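Local coordinates for cellulose binding domain-containing protein (Clostridium clariflavum, PDB 4B96), which probably binds cellulose through this calcium-containing family 3b carbohydrate-binding module, one domain of a longer, probably membrane-bound protein of a biomass-sensing system, at residues D24-N29 with A100-G105. Sequence-based numbering, arbitrary orientation. Where two conformers were deposited one is given.
Sequences DFVIEN and AAWVFG
Two antiparallel neighbours of one sheet of the CBM3 beta-sandwich meet here: strand 25-29 runs beside 100-105, their axes 4.6 Å apart. Phe25 pairs with Val103 and Ile27 with Ala101 as hydrogen-bonded pairs, each closed by two backbone bonds. In the straightest, Phe25 N donates to Val103 O with an N-H...O angle of 167°, while Val103 N reaches Phe25 O at 2.8 Å, almost along the C=O axis. Past the Phe25-Val103 pair a side chain takes over: Asp24 OD1 accepts a hydrogen bond from Gly105 N at 2.9 Å, the donor lying above the carboxylate plane. The same carboxylate lies nearly parallel to the Phe104 ring, the planes 4° apart, with Asp24 OD2 3.4 Å from Phe104 CG; OD2 also forms a salt bridge with Arg22, which probably keeps the acid charged although Asp24 is buried.

On the inner face, Phe25 CG sits in the crowded position between backbone N and carbonyl carbon (chi1 60°), and this stands the ring alongside Val103. Val103 CB lies over one ring face in a CH-pi contact, and its CG2 touches Phe25 CE1 at 3.6 Å. On the other face, Val26 splits its branches: CG2, beside the backbone N, lies over the six-membered ring of Trp102 in a CH-pi contact, 3.4 Å from CE3, while CG1, anti to that N, meets Ala100 CB at 3.5 Å.

Phe130, from a loop, packs on this second face, meeting Trp102 edge-to-face and also touching Val26 and the Phe104 ring. Opposite, Phe25, Val103 and Ile27 fill the sandwich core against strands 83-90 and 40-47 of the facing sheet. Within their own sheet, 20-29 is flanked by strand 5-9 and 100-109 by strand 53-60, which makes this pair internal.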
# COMPACT_ATOMS: atom_id res chain seq x y z
N ASP A 24 -1.51 -17.18 -6.35
CA ASP A 24 -1.80 -17.65 -4.97
C ASP A 24 -1.58 -16.60 -3.88
O ASP A 24 -0.46 -15.99 -3.79
CB ASP A 24 -0.84 -18.76 -4.56
CG ASP A 24 -0.95 -19.99 -5.46
OD1 ASP A 24 -1.57 -19.90 -6.57
OD2 ASP A 24 -0.39 -21.02 -5.05
N PHE A 25 -2.56 -16.46 -3.01
CA PHE A 25 -2.43 -15.51 -1.92
C PHE A 25 -3.03 -16.02 -0.63
O PHE A 25 -3.83 -16.99 -0.63
CB PHE A 25 -3.04 -14.16 -2.29
CG PHE A 25 -4.51 -14.21 -2.63
CD1 PHE A 25 -5.47 -14.06 -1.62
CD2 PHE A 25 -4.93 -14.29 -3.98
CE1 PHE A 25 -6.84 -14.07 -1.92
CE2 PHE A 25 -6.31 -14.27 -4.30
CZ PHE A 25 -7.26 -14.21 -3.25
N VAL A 26 -2.60 -15.38 0.45
CA VAL A 26 -3.19 -15.60 1.76
C VAL A 26 -3.64 -14.24 2.28
O VAL A 26 -2.87 -13.29 2.31
CB VAL A 26 -2.14 -16.17 2.75
CG1 VAL A 26 -2.79 -16.40 4.15
CG2 VAL A 26 -1.55 -17.47 2.20
N ILE A 27 -4.90 -14.12 2.62
CA ILE A 27 -5.34 -12.89 3.28
C ILE A 27 -5.36 -13.22 4.74
O ILE A 27 -6.04 -14.16 5.14
CB ILE A 27 -6.77 -12.52 2.95
CG1 ILE A 27 -6.95 -12.28 1.46
CG2 ILE A 27 -7.23 -11.29 3.79
CD1 ILE A 27 -8.38 -12.06 1.13
N GLU A 28 -4.63 -12.45 5.52
CA GLU A 28 -4.57 -12.61 6.95
C GLU A 28 -5.55 -11.61 7.59
O GLU A 28 -5.64 -10.44 7.16
CB GLU A 28 -3.14 -12.34 7.45
CG GLU A 28 -2.08 -13.28 6.89
CD GLU A 28 -0.72 -13.16 7.61
OE1 GLU A 28 -0.36 -12.04 8.00
OE2 GLU A 28 -0.01 -14.17 7.79
N ASN A 29 -6.30 -12.06 8.60
CA ASN A 29 -7.19 -11.18 9.37
C ASN A 29 -6.46 -10.77 10.64
O ASN A 29 -6.31 -11.56 11.55
CB ASN A 29 -8.50 -11.91 9.71
CG ASN A 29 -9.48 -11.04 10.46
OD1 ASN A 29 -9.13 -9.96 11.01
ND2 ASN A 29 -10.75 -11.50 10.52
N ALA A 100 -6.61 -16.86 8.64
CA ALA A 100 -6.25 -16.41 7.29
C ALA A 100 -7.05 -17.20 6.26
O ALA A 100 -7.46 -18.33 6.56
CB ALA A 100 -4.76 -16.60 7.05
N ALA A 101 -7.30 -16.62 5.08
CA ALA A 101 -7.93 -17.36 3.99
C ALA A 101 -6.78 -17.72 3.04
O ALA A 101 -6.03 -16.81 2.60
CB ALA A 101 -8.92 -16.46 3.23
N TRP A 102 -6.63 -19.01 2.69
CA TRP A 102 -5.61 -19.39 1.70
C TRP A 102 -6.32 -19.61 0.39
O TRP A 102 -7.29 -20.36 0.34
CB TRP A 102 -4.87 -20.70 2.11
CG TRP A 102 -4.08 -20.57 3.43
CD1 TRP A 102 -4.59 -20.34 4.66
CD2 TRP A 102 -2.64 -20.61 3.61
NE1 TRP A 102 -3.60 -20.27 5.60
CE2 TRP A 102 -2.39 -20.43 4.99
CE3 TRP A 102 -1.54 -20.80 2.75
CZ2 TRP A 102 -1.06 -20.41 5.54
CZ3 TRP A 102 -0.21 -20.80 3.30
CH2 TRP A 102 0.01 -20.59 4.68
N VAL A 103 -5.84 -18.97 -0.68
CA VAL A 103 -6.49 -19.10 -1.96
C VAL A 103 -5.46 -19.31 -3.07
O VAL A 103 -4.69 -18.38 -3.35
CB VAL A 103 -7.37 -17.85 -2.30
CG1 VAL A 103 -8.40 -18.23 -3.38
CG2 VAL A 103 -8.09 -17.30 -1.04
N PHE A 104 -5.37 -20.53 -3.62
CA PHE A 104 -4.33 -20.82 -4.62
C PHE A 104 -4.98 -21.08 -5.98
O PHE A 104 -6.05 -21.68 -6.06
CB PHE A 104 -3.55 -22.12 -4.34
CG PHE A 104 -2.89 -22.15 -2.99
CD1 PHE A 104 -2.89 -21.04 -2.17
CD2 PHE A 104 -2.27 -23.29 -2.56
CE1 PHE A 104 -2.27 -21.08 -0.91
CE2 PHE A 104 -1.67 -23.32 -1.29
CZ PHE A 104 -1.70 -22.23 -0.48
N GLY A 105 -4.33 -20.65 -7.05
CA GLY A 105 -4.84 -21.00 -8.37
C GLY A 105 -4.00 -20.37 -9.44
O GLY A 105 -2.94 -19.80 -9.16